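Local coordinates for protein AGR_C_1268p (Agrobacterium tumefaciens str. C58, PDB 2GHS) that probably binds a divalent metal cation and hydrolyses sugar lactones, as a six-bladed beta-propeller of the SMP-30/regucalcin family, at residues A146-T151 with I184-D189; S162-A167 with V171-A176; G234-C237 with I243-A246; A252-D257 with I263-V268. All coordinates share one frame; numbering follows the deposited sequence.

How the contacts relate
Two pairs of neighbouring contacts lie on different parts of the propeller. Contact 2, a hairpin, is nested along the chain inside the loop closed by contact 1; their centres are about 10 Å apart, and backbone hydrogen bonds join 147-151 to 162-167. Contacts 3 and 4 are consecutive hairpins of one sheet, centres about 9 Å apart, and N245 O bonds D254 N. Contact 1 meets contact 3 where C185 and F186 pack on S235 and C237, whereas the centres of contacts 2 and 4 are about 29 Å apart, on opposite sides of the chain's centre. Contact 3 lies nearest the predicted active site: G234 is about 4 Å from the side chains of D233 and N182.

Contact 1: residues A146-T151 with I184-D189; sequences ALWIGT and ICFSPD
W148 and F186 form an edge-to-face (T-shaped) aromatic pair, the phenyl edge directed at one face of the indole. The phenyl plane stands at 89° to the indole plane, and the centroid of the five-membered ring is 4.8 Å from that of F186. F186 CE1 lies above the middle of the indole, while F186 CZ comes within 3.6 Å of W148 CG, so positively polarised ring hydrogens meet the pi cloud. With its CG anti to the carbonyl carbon (chi1 -55°), F186 carries its ring across to the indole although its CB does not point there.

The strand axes are 8.4 Å apart, too far for backbone pairing, and side chains fill the interval. In a beta-propeller this is packing between adjacent blades: 147-151 probably belongs to one blade, and 184-186, the end of the long strand 170-186, to the innermost strand of the next.

Aliphatic contacts continue the seam. I184 CG2 rests 3.9 Å from W148 CB and also approaches the indole at CE3. I184 CD1 packs on the backbone of G150, 4.1 Å from its N.

Polar bonds to neighbouring residues hold these groups: W148 NE1 donates to G213 O, and the backbone of I184 is held by D138 and R140. H142 adds a second edge-to-face partner for F186.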
loop_
_atom_site.group_PDB
_atom_site.type_symbol
_atom_site.label_atom_id
_atom_site.label_comp_id
_atom_site.label_asym_id
_atom_site.label_seq_id
_atom_site.Cartn_x
_atom_site.Cartn_y
_atom_site.Cartn_z
ATOM N N ALA A 146 7.113 -2.691 13.867
ATOM C CA ALA A 146 7.210 -3.876 13.003
ATOM C C ALA A 146 6.440 -3.664 11.704
ATOM O O ALA A 146 5.395 -2.970 11.652
ATOM C CB ALA A 146 6.639 -5.070 13.721
ATOM N N LEU A 147 6.998 -4.239 10.634
ATOM C CA LEU A 147 6.401 -4.167 9.288
ATOM C C LEU A 147 5.570 -5.434 9.082
ATOM O O LEU A 147 6.013 -6.515 9.442
ATOM C CB LEU A 147 7.537 -4.141 8.243
ATOM C CG LEU A 147 7.131 -4.238 6.761
ATOM C CD1 LEU A 147 6.417 -2.957 6.320
ATOM C CD2 LEU A 147 8.392 -4.500 5.845
ATOM N N TRP A 148 4.413 -5.299 8.440
ATOM C CA TRP A 148 3.743 -6.426 7.813
ATOM C C TRP A 148 3.995 -6.272 6.299
ATOM O O TRP A 148 3.747 -5.205 5.709
ATOM C CB TRP A 148 2.246 -6.433 8.082
ATOM C CG TRP A 148 1.792 -6.942 9.406
ATOM C CD1 TRP A 148 2.444 -6.853 10.617
ATOM C CD2 TRP A 148 0.533 -7.523 9.691
ATOM N NE1 TRP A 148 1.675 -7.383 11.613
ATOM C CE2 TRP A 148 0.497 -7.796 11.071
ATOM C CE3 TRP A 148 -0.580 -7.858 8.907
ATOM C CZ2 TRP A 148 -0.602 -8.392 11.686
ATOM C CZ3 TRP A 148 -1.668 -8.443 9.533
ATOM C CH2 TRP A 148 -1.656 -8.713 10.898
ATOM N N ILE A 149 4.408 -7.354 5.659
ATOM C CA ILE A 149 4.680 -7.331 4.255
ATOM C C ILE A 149 4.186 -8.613 3.579
ATOM O O ILE A 149 4.441 -9.716 4.067
ATOM C CB ILE A 149 6.204 -7.099 4.013
ATOM C CG1 ILE A 149 6.535 -7.069 2.515
ATOM C CG2 ILE A 149 7.044 -8.150 4.687
ATOM C CD1 ILE A 149 5.978 -5.874 1.796
ATOM N N GLY A 150 3.480 -8.426 2.469
ATOM C CA GLY A 150 2.988 -9.487 1.624
ATOM C C GLY A 150 3.910 -9.868 0.494
ATOM O O GLY A 150 4.643 -9.027 -0.071
ATOM N N THR A 151 3.861 -11.144 0.128
ATOM C CA THR A 151 4.559 -11.620 -1.063
ATOM C C THR A 151 3.566 -12.396 -1.940
ATOM O O THR A 151 2.461 -12.764 -1.473
ATOM C CB THR A 151 5.701 -12.546 -0.732
ATOM O OG1 THR A 151 5.167 -13.714 -0.101
ATOM C CG2 THR A 151 6.744 -11.849 0.132
ATOM N N ILE A 184 -3.500 -4.375 3.690
ATOM C CA ILE A 184 -2.860 -4.406 5.011
ATOM C C ILE A 184 -2.912 -3.043 5.679
ATOM O O ILE A 184 -2.442 -2.021 5.132
ATOM C CB ILE A 184 -1.415 -4.913 4.901
ATOM C CG1 ILE A 184 -1.383 -6.367 4.367
ATOM C CG2 ILE A 184 -0.752 -4.843 6.245
ATOM C CD1 ILE A 184 0.043 -6.806 4.053
ATOM N N CYS A 185 -3.550 -3.009 6.848
ATOM C CA CYS A 185 -3.602 -1.796 7.638
ATOM C C CYS A 185 -4.041 -2.135 9.051
ATOM O O CYS A 185 -4.313 -3.282 9.370
ATOM C CB CYS A 185 -4.551 -0.751 7.002
ATOM S SG CYS A 185 -6.234 -1.275 6.837
ATOM N N PHE A 186 -4.049 -1.142 9.923
ATOM C CA PHE A 186 -4.207 -1.356 11.344
ATOM C C PHE A 186 -5.164 -0.361 11.995
ATOM O O PHE A 186 -5.254 0.786 11.589
ATOM C CB PHE A 186 -2.839 -1.278 12.066
ATOM C CG PHE A 186 -1.840 -2.214 11.474
ATOM C CD1 PHE A 186 -1.890 -3.570 11.739
ATOM C CD2 PHE A 186 -0.873 -1.740 10.617
ATOM C CE1 PHE A 186 -0.980 -4.440 11.116
ATOM C CE2 PHE A 186 0.041 -2.572 9.989
ATOM C CZ PHE A 186 -0.007 -3.942 10.225
ATOM N N SER A 187 -5.858 -0.802 13.033
ATOM C CA SER A 187 -6.766 0.055 13.778
ATOM C C SER A 187 -6.017 1.143 14.530
ATOM O O SER A 187 -4.794 1.013 14.763
ATOM C CB SER A 187 -7.582 -0.805 14.728
ATOM O OG SER A 187 -6.782 -1.314 15.769
ATOM N N PRO A 188 -6.727 2.196 14.966
ATOM C CA PRO A 188 -6.060 3.311 15.613
ATOM C C PRO A 188 -5.241 2.964 16.842
ATOM O O PRO A 188 -4.187 3.546 17.050
ATOM C CB PRO A 188 -7.219 4.252 15.983
ATOM C CG PRO A 188 -8.235 3.995 14.923
ATOM C CD PRO A 188 -8.177 2.471 14.770
ATOM N N ASP A 189 -5.659 1.962 17.616
ATOM C CA ASP A 189 -4.874 1.616 18.791
ATOM C C ASP A 189 -3.884 0.496 18.565
ATOM O O ASP A 189 -3.233 0.092 19.516
ATOM C CB ASP A 189 -5.767 1.366 19.972
ATOM C CG ASP A 189 -6.617 0.146 19.841
ATOM O OD1 ASP A 189 -6.543 -0.601 18.853
ATOM O OD2 ASP A 189 -7.446 -0.036 20.773
#

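Contact 2: residues S162-A167 with V171-A176; sequences SIYHVA and VTKLFA
I163 pairs with F175, and H165 with T172, through the backbone bonds of two antiparallel strands. I163 N donates to F175 O (2.9 Å), and I163 O accepts two amides: L174 N at 2.8 Å and F175 N at 3.2 Å. Farther along, H165 N reaches T172 O, and T172 N returns a bond to H165 O.

One water ties together H165 O, H165 ND1 and T172 OG1, lying at the edge of the imidazole in its plane; H165 NE2 is bonded to T212 O. Imidazole thus suits its place by meeting one partner on each nitrogen. K173 NZ makes a weak bond to S162 OG (3.3 Å), after a bend at chi3 (-77°) that brings K173 CE within 3.6 Å of Y164 OH. That hydroxyl is bonded to E128, a ligand of the potassium ion. The Y164 ring also packs at CD2 on V171 CG1 (3.6 Å), beside the V166-V171 pair.

Because L174 and F175 both face I163, this is a classic beta bulge, set in a hairpin that forms the outer part of a propeller blade.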
loop_
_atom_site.group_PDB
_atom_site.type_symbol
_atom_site.label_atom_id
_atom_site.label_comp_id
_atom_site.label_asym_id
_atom_site.label_seq_id
_atom_site.Cartn_x
_atom_site.Cartn_y
_atom_site.Cartn_z
ATOM N N SER A 162 2.322 -15.111 0.926
ATOM C CA SER A 162 2.278 -15.085 2.382
ATOM C C SER A 162 2.303 -13.637 2.893
ATOM O O SER A 162 2.591 -12.708 2.129
ATOM C CB SER A 162 3.511 -15.787 2.938
ATOM O OG SER A 162 3.581 -17.122 2.451
ATOM N N ILE A 163 2.017 -13.484 4.174
ATOM C CA ILE A 163 2.196 -12.233 4.909
ATOM C C ILE A 163 3.170 -12.528 6.028
ATOM O O ILE A 163 3.002 -13.485 6.802
ATOM C CB ILE A 163 0.895 -11.631 5.428
ATOM C CG1 ILE A 163 0.073 -11.204 4.215
ATOM C CG2 ILE A 163 1.160 -10.441 6.335
ATOM C CD1 ILE A 163 -1.330 -10.695 4.547
ATOM N N TYR A 164 4.204 -11.696 6.063
ATOM C CA TYR A 164 5.251 -11.751 7.099
ATOM C C TYR A 164 5.268 -10.531 8.001
ATOM O O TYR A 164 4.901 -9.437 7.585
ATOM C CB TYR A 164 6.633 -11.831 6.449
ATOM C CG TYR A 164 6.846 -13.027 5.522
ATOM C CD1 TYR A 164 6.472 -12.968 4.199
ATOM C CD2 TYR A 164 7.415 -14.195 5.976
ATOM C CE1 TYR A 164 6.678 -14.035 3.344
ATOM C CE2 TYR A 164 7.613 -15.265 5.139
ATOM C CZ TYR A 164 7.248 -15.171 3.811
ATOM O OH TYR A 164 7.461 -16.269 2.969
ATOM N N HIS A 165 5.775 -10.754 9.217
ATOM C CA HIS A 165 6.041 -9.735 10.222
ATOM C C HIS A 165 7.531 -9.592 10.305
ATOM O O HIS A 165 8.242 -10.614 10.369
ATOM C CB HIS A 165 5.472 -10.276 11.523
ATOM C CG HIS A 165 5.739 -9.465 12.747
ATOM N ND1 HIS A 165 6.893 -9.588 13.492
ATOM C CD2 HIS A 165 4.928 -8.634 13.450
ATOM C CE1 HIS A 165 6.798 -8.822 14.571
ATOM N NE2 HIS A 165 5.618 -8.230 14.568
ATOM N N VAL A 166 8.001 -8.348 10.271
ATOM C CA VAL A 166 9.445 -8.054 10.348
ATOM C C VAL A 166 9.681 -7.069 11.502
ATOM O O VAL A 166 9.135 -5.979 11.512
ATOM C CB VAL A 166 9.968 -7.468 9.060
ATOM C CG1 VAL A 166 11.480 -7.419 9.127
ATOM C CG2 VAL A 166 9.500 -8.297 7.833
ATOM N N ALA A 167 10.476 -7.487 12.479
ATOM C CA ALA A 167 10.832 -6.609 13.579
ATOM C C ALA A 167 12.297 -6.784 13.895
ATOM O O ALA A 167 12.755 -7.904 14.144
ATOM C CB ALA A 167 10.025 -6.930 14.755
ATOM N N VAL A 171 12.330 -12.034 10.599
ATOM C CA VAL A 171 11.137 -12.271 9.756
ATOM C C VAL A 171 10.348 -13.498 10.249
ATOM O O VAL A 171 10.933 -14.586 10.417
ATOM C CB VAL A 171 11.582 -12.449 8.285
ATOM C CG1 VAL A 171 10.377 -12.710 7.392
ATOM C CG2 VAL A 171 12.336 -11.205 7.790
ATOM N N THR A 172 9.044 -13.314 10.491
ATOM C CA THR A 172 8.129 -14.367 10.981
ATOM C C THR A 172 6.910 -14.466 10.054
ATOM O O THR A 172 6.264 -13.431 9.819
ATOM C CB THR A 172 7.601 -14.026 12.384
ATOM O OG1 THR A 172 8.698 -13.863 13.278
ATOM C CG2 THR A 172 6.685 -15.114 12.909
ATOM N N LYS A 173 6.600 -15.651 9.504
ATOM C CA LYS A 173 5.414 -15.783 8.650
ATOM C C LYS A 173 4.151 -15.761 9.527
ATOM O O LYS A 173 4.080 -16.425 10.538
ATOM C CB LYS A 173 5.449 -17.060 7.796
ATOM C CG LYS A 173 4.361 -17.098 6.743
ATOM C CD LYS A 173 4.358 -18.395 5.964
ATOM C CE LYS A 173 5.422 -18.487 4.951
ATOM N NZ LYS A 173 5.059 -19.607 4.038
ATOM N N LEU A 174 3.188 -14.941 9.142
ATOM C CA LEU A 174 1.925 -14.795 9.848
ATOM C C LEU A 174 0.793 -15.581 9.178
ATOM O O LEU A 174 0.001 -16.235 9.871
ATOM C CB LEU A 174 1.504 -13.335 9.922
ATOM C CG LEU A 174 2.396 -12.423 10.730
ATOM C CD1 LEU A 174 1.725 -11.089 10.925
ATOM C CD2 LEU A 174 2.788 -13.022 12.058
ATOM N N PHE A 175 0.706 -15.471 7.855
ATOM C CA PHE A 175 -0.391 -16.029 7.060
ATOM C C PHE A 175 0.161 -16.624 5.788
ATOM O O PHE A 175 1.040 -16.037 5.147
ATOM C CB PHE A 175 -1.450 -14.945 6.767
ATOM C CG PHE A 175 -2.059 -14.375 8.006
ATOM C CD1 PHE A 175 -2.937 -15.142 8.751
ATOM C CD2 PHE A 175 -1.735 -13.113 8.445
ATOM C CE1 PHE A 175 -3.462 -14.653 9.922
ATOM C CE2 PHE A 175 -2.275 -12.621 9.642
ATOM C CZ PHE A 175 -3.132 -13.412 10.357
ATOM N N ALA A 176 -0.326 -17.802 5.433
ATOM C CA ALA A 176 0.125 -18.498 4.233
ATOM C C ALA A 176 -1.009 -18.676 3.230
ATOM O O ALA A 176 -2.174 -18.338 3.492
ATOM C CB ALA A 176 0.674 -19.841 4.608
HETATM O O HOH W 1 9.194 -11.110 13.335
#

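Contact 3: residues G234-C237 with I243-A246; sequences GSVC and IWNA
S235 and N245 face each other as a non-hydrogen-bonded antiparallel pair, and their side chains supply the bond that the backbone omits there. N245 ND2 donates to S235 OG at 2.8 Å, with an angle of 148° at the hydrogen; the hydroxyl lies somewhat off the amide plane. The asparagine amide swings across to the serine because its chi1 of 175° sets CG opposite the backbone N. S235 OG also touches I243 CG2 at 3.9 Å, so the polar pair borders an apolar wall continued by C237.

On the other face of the sheet, V236 CG2 packs against W244 CB, likewise at 3.9 Å. Backbone bonds fix the register: W244 N to V236 O, V236 N to W244 O, and A246 N to G234 O (2.9 Å).

Farther out, D238 accepts from W244 NE1, and the indole stacks on Y266 of the next hairpin. S235 OG has a second partner in S183 OG, and S183 is next in sequence to N182, a predicted metal ligand. G234 follows D233, the predicted proton donor/acceptor; being a glycine, it brings no side chain of its own beside these two residues.

The bonds with N245 ND2 and S183 OG thus give the buried serine hydroxyl two polar partners and tie strand 231-237 to both strand 243-248 and strand 170-186.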
loop_
_atom_site.group_PDB
_atom_site.type_symbol
_atom_site.label_atom_id
_atom_site.label_comp_id
_atom_site.label_asym_id
_atom_site.label_seq_id
_atom_site.Cartn_x
_atom_site.Cartn_y
_atom_site.Cartn_z
ATOM N N GLY A 234 -4.872 -1.944 -2.016
ATOM C CA GLY A 234 -4.302 -1.350 -0.813
ATOM C C GLY A 234 -5.323 -0.593 -0.005
ATOM O O GLY A 234 -6.352 -0.134 -0.541
ATOM N N SER A 235 -5.061 -0.533 1.302
ATOM C CA SER A 235 -5.906 0.192 2.244
ATOM C C SER A 235 -5.161 0.967 3.300
ATOM O O SER A 235 -4.064 0.576 3.714
ATOM C CB SER A 235 -6.812 -0.763 3.005
ATOM O OG SER A 235 -7.713 -1.446 2.144
ATOM N N VAL A 236 -5.809 2.038 3.743
ATOM C CA VAL A 236 -5.413 2.771 4.964
ATOM C C VAL A 236 -6.586 2.762 5.931
ATOM O O VAL A 236 -7.707 2.482 5.573
ATOM C CB VAL A 236 -4.898 4.185 4.704
ATOM C CG1 VAL A 236 -3.586 4.154 3.921
ATOM C CG2 VAL A 236 -5.961 5.041 4.014
ATOM N N CYS A 237 -6.284 3.029 7.184
ATOM C CA CYS A 237 -7.253 3.052 8.252
ATOM C C CYS A 237 -7.118 4.421 8.952
ATOM O O CYS A 237 -6.015 4.819 9.381
ATOM C CB CYS A 237 -7.012 1.870 9.178
ATOM S SG CYS A 237 -8.214 1.685 10.488
ATOM N N ILE A 243 -11.869 2.045 7.264
ATOM C CA ILE A 243 -10.947 1.515 6.247
ATOM C C ILE A 243 -11.257 2.166 4.909
ATOM O O ILE A 243 -12.417 2.229 4.495
ATOM C CB ILE A 243 -11.051 -0.028 6.187
ATOM C CG1 ILE A 243 -10.574 -0.633 7.525
ATOM C CG2 ILE A 243 -10.321 -0.553 4.952
ATOM C CD1 ILE A 243 -10.759 -2.089 7.623
ATOM N N TRP A 244 -10.204 2.655 4.243
ATOM C CA TRP A 244 -10.299 3.264 2.951
ATOM C C TRP A 244 -9.506 2.367 1.994
ATOM O O TRP A 244 -8.292 2.252 2.135
ATOM C CB TRP A 244 -9.690 4.667 2.973
ATOM C CG TRP A 244 -10.397 5.655 3.871
ATOM C CD1 TRP A 244 -10.470 5.633 5.224
ATOM C CD2 TRP A 244 -11.156 6.788 3.441
ATOM N NE1 TRP A 244 -11.204 6.722 5.667
ATOM C CE2 TRP A 244 -11.628 7.438 4.585
ATOM C CE3 TRP A 244 -11.434 7.349 2.198
ATOM C CZ2 TRP A 244 -12.396 8.632 4.524
ATOM C CZ3 TRP A 244 -12.189 8.539 2.129
ATOM C CH2 TRP A 244 -12.668 9.139 3.287
ATOM N N ASN A 245 -10.206 1.702 1.088
ATOM C CA ASN A 245 -9.666 0.626 0.233
ATOM C C ASN A 245 -9.748 0.979 -1.248
ATOM O O ASN A 245 -10.855 1.275 -1.756
ATOM C CB ASN A 245 -10.460 -0.672 0.479
ATOM C CG ASN A 245 -10.049 -1.780 -0.438
ATOM O OD1 ASN A 245 -10.863 -2.281 -1.236
ATOM N ND2 ASN A 245 -8.784 -2.192 -0.336
ATOM N N ALA A 246 -8.610 0.929 -1.935
ATOM C CA ALA A 246 -8.555 1.092 -3.387
ATOM C C ALA A 246 -9.148 -0.160 -4.039
ATOM O O ALA A 246 -8.758 -1.275 -3.707
ATOM C CB ALA A 246 -7.128 1.298 -3.848
#

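Contact 4: residues A252-D257 with I263-V268; sequences AVDRYD and IARYEV
A252-Y256 and I263-E267 run antiparallel at 162°, with V253-Y266 and R255-A264 as hydrogen-bonded pairs and a classic bulge where I263 and A264 both face R255; I263 N donates to R255 O at 2.9 Å, and A264 N adds a weak bond to the same oxygen.

On one face of the sheet D254 and R265 leave neighbouring strands in the same direction, with their flat ends abreast. R265 NE meets D254 OD1 (2.8 Å, 172° at the hydrogen), and R265 NH2 meets D254 OD2 (3.0 Å). Both oxygens use their syn lone pairs, and the two flat groups are nearly coplanar, 21° apart. A bend at chi3 turns the arginine's side-on edge to the aspartate, while A252 CB, small enough to fit beneath, lies over one face of the guanidinium, 3.6 Å from R265 NE.

The other face carries R255, whose extended chain starts with CB at the edge of the Y266 ring and slants past it, so that R255 NH1 donates to Y266 OH at 3.0 Å, in the guanidinium plane. I263 CD1 covers one face of that guanidinium, 3.8 Å from R255 NE, and R255 NE bonds H242. Tyrosine suits its place by combining a flat apolar ring, stacked on F36, with an acceptor at its end.

R265 NH1 also forms a salt bridge with E250, so one arginine is shared by two carboxylates. This two-point grip on D254 fixes the rotation of both groups and probably keeps the aspartate ionised; the charge of R255 would likewise tend to polarise the Y266 hydroxyl.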
loop_
_atom_site.group_PDB
_atom_site.type_symbol
_atom_site.label_atom_id
_atom_site.label_comp_id
_atom_site.label_asym_id
_atom_site.label_seq_id
_atom_site.Cartn_x
_atom_site.Cartn_y
_atom_site.Cartn_z
ATOM N N ALA A 252 -11.965 3.669 -7.893
ATOM C CA ALA A 252 -12.624 4.007 -6.616
ATOM C C ALA A 252 -11.782 3.725 -5.417
ATOM O O ALA A 252 -10.988 2.758 -5.414
ATOM C CB ALA A 252 -13.881 3.220 -6.499
ATOM N N VAL A 253 -12.002 4.540 -4.384
ATOM C CA VAL A 253 -11.624 4.215 -3.031
ATOM C C VAL A 253 -12.935 4.048 -2.253
ATOM O O VAL A 253 -13.801 4.942 -2.270
ATOM C CB VAL A 253 -10.716 5.316 -2.398
ATOM C CG1 VAL A 253 -10.373 4.984 -0.924
ATOM C CG2 VAL A 253 -9.417 5.430 -3.192
ATOM N N ASP A 254 -13.092 2.869 -1.666
ATOM C CA ASP A 254 -14.263 2.530 -0.872
ATOM C C ASP A 254 -13.955 2.766 0.599
ATOM O O ASP A 254 -12.894 2.356 1.109
ATOM C CB ASP A 254 -14.619 1.068 -1.104
ATOM C CG ASP A 254 -15.247 0.853 -2.458
ATOM O OD1 ASP A 254 -16.075 1.739 -2.866
ATOM O OD2 ASP A 254 -14.933 -0.160 -3.124
ATOM N N ARG A 255 -14.916 3.347 1.292
ATOM C CA ARG A 255 -14.811 3.596 2.719
ATOM C C ARG A 255 -15.847 2.758 3.494
ATOM O O ARG A 255 -17.037 2.712 3.166
ATOM C CB ARG A 255 -15.013 5.070 2.982
ATOM C CG ARG A 255 -15.001 5.505 4.419
ATOM C CD ARG A 255 -15.383 6.996 4.503
ATOM N NE ARG A 255 -15.381 7.563 5.862
ATOM C CZ ARG A 255 -15.701 8.824 6.091
ATOM N NH1 ARG A 255 -16.038 9.624 5.089
ATOM N NH2 ARG A 255 -15.683 9.293 7.312
ATOM N N TYR A 256 -15.309 2.093 4.499
ATOM C CA TYR A 256 -16.063 1.230 5.430
ATOM C C TYR A 256 -15.995 1.700 6.858
ATOM O O TYR A 256 -14.903 2.017 7.363
ATOM C CB TYR A 256 -15.480 -0.157 5.361
ATOM C CG TYR A 256 -15.499 -0.773 3.952
ATOM C CD1 TYR A 256 -14.428 -0.599 3.066
ATOM C CD2 TYR A 256 -16.580 -1.523 3.523
ATOM C CE1 TYR A 256 -14.457 -1.163 1.783
ATOM C CE2 TYR A 256 -16.599 -2.092 2.245
ATOM C CZ TYR A 256 -15.546 -1.911 1.381
ATOM O OH TYR A 256 -15.569 -2.491 0.106
ATOM N N ASP A 257 -17.135 1.660 7.529
ATOM C CA ASP A 257 -17.207 2.128 8.919
ATOM C C ASP A 257 -16.702 1.038 9.828
ATOM O O ASP A 257 -16.205 0.023 9.345
ATOM C CB ASP A 257 -18.605 2.605 9.264
ATOM C CG ASP A 257 -19.650 1.472 9.347
ATOM O OD1 ASP A 257 -19.272 0.265 9.460
ATOM O OD2 ASP A 257 -20.853 1.824 9.329
ATOM N N ILE A 263 -19.916 2.616 3.349
ATOM C CA ILE A 263 -20.657 3.869 3.466
ATOM C C ILE A 263 -20.406 4.879 2.347
ATOM O O ILE A 263 -21.237 5.777 2.134
ATOM C CB ILE A 263 -20.473 4.559 4.827
ATOM C CG1 ILE A 263 -19.033 5.061 4.980
ATOM C CG2 ILE A 263 -20.920 3.674 6.004
ATOM C CD1 ILE A 263 -18.893 6.015 6.123
ATOM N N ALA A 264 -19.300 4.752 1.617
ATOM C CA ALA A 264 -19.000 5.669 0.540
ATOM C C ALA A 264 -18.074 5.049 -0.495
ATOM O O ALA A 264 -17.250 4.153 -0.171
ATOM C CB ALA A 264 -18.368 6.935 1.058
ATOM N N ARG A 265 -18.166 5.596 -1.692
ATOM C CA ARG A 265 -17.257 5.322 -2.791
ATOM C C ARG A 265 -16.796 6.625 -3.416
ATOM O O ARG A 265 -17.632 7.458 -3.849
ATOM C CB ARG A 265 -17.941 4.484 -3.879
ATOM C CG ARG A 265 -17.102 4.354 -5.153
ATOM C CD ARG A 265 -17.516 3.173 -6.010
ATOM N NE ARG A 265 -17.036 1.903 -5.462
ATOM C CZ ARG A 265 -17.113 0.736 -6.111
ATOM N NH1 ARG A 265 -17.638 0.679 -7.327
ATOM N NH2 ARG A 265 -16.645 -0.385 -5.547
ATOM N N TYR A 266 -15.475 6.818 -3.452
ATOM C CA TYR A 266 -14.873 8.056 -3.932
ATOM C C TYR A 266 -14.223 7.710 -5.246
ATOM O O TYR A 266 -13.266 6.896 -5.305
ATOM C CB TYR A 266 -13.820 8.573 -2.933
ATOM C CG TYR A 266 -14.394 8.915 -1.578
ATOM C CD1 TYR A 266 -14.537 7.937 -0.603
ATOM C CD2 TYR A 266 -14.894 10.185 -1.313
ATOM C CE1 TYR A 266 -15.106 8.217 0.608
ATOM C CE2 TYR A 266 -15.456 10.470 -0.054
ATOM C CZ TYR A 266 -15.567 9.469 0.887
ATOM O OH TYR A 266 -16.146 9.756 2.132
ATOM N N GLU A 267 -14.779 8.261 -6.320
ATOM C CA GLU A 267 -14.330 7.985 -7.672
ATOM C C GLU A 267 -12.969 8.662 -7.949
ATOM O O GLU A 267 -12.686 9.759 -7.452
ATOM C CB GLU A 267 -15.389 8.380 -8.706
ATOM C CG GLU A 267 -16.711 7.605 -8.564
ATOM C CD GLU A 267 -17.754 7.967 -9.608
ATOM O OE1 GLU A 267 -17.637 9.028 -10.268
ATOM O OE2 GLU A 267 -18.724 7.171 -9.783
ATOM N N VAL A 268 -12.140 7.982 -8.736
ATOM C CA VAL A 268 -10.865 8.514 -9.284
ATOM C C VAL A 268 -10.760 8.108 -10.750
ATOM O O VAL A 268 -11.328 7.103 -11.163
ATOM C CB VAL A 268 -9.617 8.034 -8.531
ATOM C CG1 VAL A 268 -9.682 8.476 -7.056
ATOM C CG2 VAL A 268 -9.496 6.584 -8.560
#